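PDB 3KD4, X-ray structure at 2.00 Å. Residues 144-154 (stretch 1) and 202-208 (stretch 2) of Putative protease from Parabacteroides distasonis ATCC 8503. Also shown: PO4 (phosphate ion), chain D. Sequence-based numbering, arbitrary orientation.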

# COMPACT_ATOMS: atom_id res chain seq x y z
N LYS A 144 14.76 9.63 18.57
CA LYS A 144 16.14 9.15 18.50
C LYS A 144 16.16 7.78 17.90
O LYS A 144 15.36 6.93 18.30
CB LYS A 144 16.79 9.12 19.90
CG LYS A 144 17.02 10.55 20.44
CD LYS A 144 17.66 10.60 21.83
CE LYS A 144 18.09 12.06 22.17
NZ LYS A 144 19.27 12.61 21.32
N VAL A 145 16.99 7.59 16.89
CA VAL A 145 17.13 6.29 16.22
C VAL A 145 18.59 5.95 16.15
O VAL A 145 19.45 6.85 15.94
CB VAL A 145 16.45 6.23 14.82
CG1 VAL A 145 14.93 6.28 15.00
CG2 VAL A 145 16.92 7.39 13.87
N SER A 146 18.87 4.67 16.33
CA SER A 146 20.23 4.19 16.49
C SER A 146 20.39 2.84 15.81
O SER A 146 19.51 1.99 15.93
CB SER A 146 20.48 3.99 17.99
OG SER A 146 21.73 3.47 18.23
N ILE A 147 21.49 2.64 15.10
CA ILE A 147 21.79 1.32 14.49
C ILE A 147 23.19 0.91 14.92
O ILE A 147 24.09 1.72 14.85
CB ILE A 147 21.76 1.38 12.97
CG1 ILE A 147 20.37 1.81 12.46
CG2 ILE A 147 22.15 0.00 12.33
CD1 ILE A 147 20.41 2.29 10.92
N SER A 148 23.35 -0.31 15.44
CA SER A 148 24.66 -0.82 15.86
C SER A 148 24.91 -2.13 15.19
O SER A 148 24.04 -2.99 15.20
CB SER A 148 24.71 -1.05 17.37
OG SER A 148 24.39 0.13 18.03
N VAL A 149 26.10 -2.27 14.60
CA VAL A 149 26.53 -3.49 13.91
C VAL A 149 28.01 -3.73 14.26
O VAL A 149 28.71 -2.80 14.71
CB VAL A 149 26.32 -3.43 12.37
CG1 VAL A 149 24.89 -2.95 12.01
CG2 VAL A 149 27.36 -2.54 11.69
N PRO A 150 28.49 -4.96 14.05
CA PRO A 150 29.91 -5.23 14.29
C PRO A 150 30.81 -4.46 13.33
O PRO A 150 30.48 -4.31 12.18
CB PRO A 150 30.04 -6.76 14.06
CG PRO A 150 28.66 -7.29 14.15
CD PRO A 150 27.77 -6.15 13.61
N GLU A 151 31.92 -3.95 13.85
CA GLU A 151 32.92 -3.37 12.98
C GLU A 151 33.25 -4.36 11.90
O GLU A 151 33.36 -5.57 12.15
CB GLU A 151 34.18 -2.95 13.75
CG GLU A 151 33.85 -1.67 14.47
CD GLU A 151 34.97 -1.07 15.27
OE1 GLU A 151 36.03 -1.73 15.48
OE2 GLU A 151 34.75 0.09 15.70
N GLY A 152 33.34 -3.86 10.70
CA GLY A 152 33.63 -4.70 9.56
C GLY A 152 32.41 -5.18 8.80
O GLY A 152 32.56 -5.75 7.70
N THR A 153 31.22 -5.00 9.37
CA THR A 153 29.97 -5.32 8.70
C THR A 153 29.61 -4.13 7.80
O THR A 153 29.66 -2.97 8.23
CB THR A 153 28.82 -5.59 9.73
OG1 THR A 153 29.10 -6.80 10.45
CG2 THR A 153 27.40 -5.72 9.07
N PRO A 154 29.29 -4.39 6.53
CA PRO A 154 28.87 -3.25 5.70
C PRO A 154 27.55 -2.67 6.20
O PRO A 154 26.70 -3.41 6.64
CB PRO A 154 28.69 -3.88 4.31
CG PRO A 154 28.33 -5.31 4.60
CD PRO A 154 29.19 -5.67 5.81
N HIS A 202 11.74 8.74 7.25
CA HIS A 202 11.87 7.31 7.29
C HIS A 202 13.35 6.98 7.39
O HIS A 202 14.17 7.55 6.65
CB HIS A 202 11.41 6.65 5.98
CG HIS A 202 9.97 6.35 5.91
ND1 HIS A 202 9.02 7.33 5.69
CD2 HIS A 202 9.30 5.17 5.91
CE1 HIS A 202 7.82 6.77 5.62
NE2 HIS A 202 7.96 5.46 5.76
N LEU A 203 13.68 6.01 8.24
CA LEU A 203 15.05 5.49 8.33
C LEU A 203 15.08 4.21 7.50
O LEU A 203 14.28 3.29 7.73
CB LEU A 203 15.42 5.21 9.78
CG LEU A 203 16.79 4.57 10.03
CD1 LEU A 203 17.90 5.58 9.61
CD2 LEU A 203 16.92 4.12 11.48
N VAL A 204 16.01 4.15 6.54
CA VAL A 204 16.21 2.97 5.70
C VAL A 204 17.67 2.57 5.81
O VAL A 204 18.56 3.42 5.70
CB VAL A 204 15.82 3.23 4.23
CG1 VAL A 204 16.02 1.97 3.32
CG2 VAL A 204 14.38 3.78 4.19
N ALA A 205 17.90 1.29 6.06
CA ALA A 205 19.25 0.80 6.32
C ALA A 205 19.33 -0.68 6.06
O ALA A 205 18.33 -1.44 6.20
CB ALA A 205 19.72 1.14 7.78
N SER A 206 20.55 -1.12 5.74
CA SER A 206 20.81 -2.50 5.37
C SER A 206 22.24 -2.89 5.63
O SER A 206 23.15 -2.09 5.38
CB SER A 206 20.51 -2.67 3.87
OG SER A 206 20.89 -3.94 3.39
N THR A 207 22.44 -4.13 6.08
CA THR A 207 23.76 -4.72 6.17
C THR A 207 24.02 -5.74 5.08
O THR A 207 25.05 -6.41 5.11
CB THR A 207 24.06 -5.32 7.57
OG1 THR A 207 23.20 -6.41 7.83
CG2 THR A 207 23.96 -4.24 8.71
N TYR A 208 23.12 -5.88 4.09
CA TYR A 208 23.50 -6.66 2.92
C TYR A 208 24.66 -5.91 2.20
O TYR A 208 24.82 -4.72 2.35
CB TYR A 208 22.34 -6.77 1.95
CG TYR A 208 21.21 -7.70 2.37
CD1 TYR A 208 21.32 -9.06 2.24
CD2 TYR A 208 19.99 -7.18 2.85
CE1 TYR A 208 20.25 -9.90 2.57
CE2 TYR A 208 18.98 -7.99 3.17
CZ TYR A 208 19.10 -9.35 3.00
OH TYR A 208 18.07 -10.13 3.34
P PO4 D . 34.24 -0.45 9.88
O1 PO4 D . 34.29 -0.42 11.39
O2 PO4 D . 33.17 -1.43 9.48
O3 PO4 D . 33.91 0.93 9.36
O4 PO4 D . 35.58 -0.88 9.34

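At the centre of the contact, Ile147, with chi1 m and chi2 t, extends CD1 to within 3.4 Å of Ala205 CB, a close fit in which the small methyl of alanine meets the longer isoleucine. Ile147 CD1 also lies 4.0 Å from Leu203 CD2, which in turn sits 4.0 Å from Val145 CB, so Leu203 touches two alternate residues of the facing strand. All these residues are buried. They illustrate that two strands need not share hydrogen bonds to belong together; side chains alone can join them. Strands 144-150 and 202-206 run parallel with axes 9.8 Å apart at closest approach, and no hydrogen bond crosses between them. Alternation does the work: Val145, Ile147 and Val149 direct their CA-to-CB bonds toward the second stretch, while Leu203 and Ala205 point back and Val204 points away.

Just past the end of the second strand, Thr207 takes over. Thr207 CG2 packs 3.7 Å from Val149 CG1, and Thr207 CB lies 3.7 Å from Thr153 CG2, while the Thr207 hydroxyl is satisfied elsewhere in the structure. Threonine thus serves both an apolar contact and a polar need. The type II turn from Pro150 to Thr153, closed by Thr153 N to Pro150 O (3.0 Å), leads the chain to Pro154, whose O receives a CA-H...O contact from Thr207 CA at 3.3 Å.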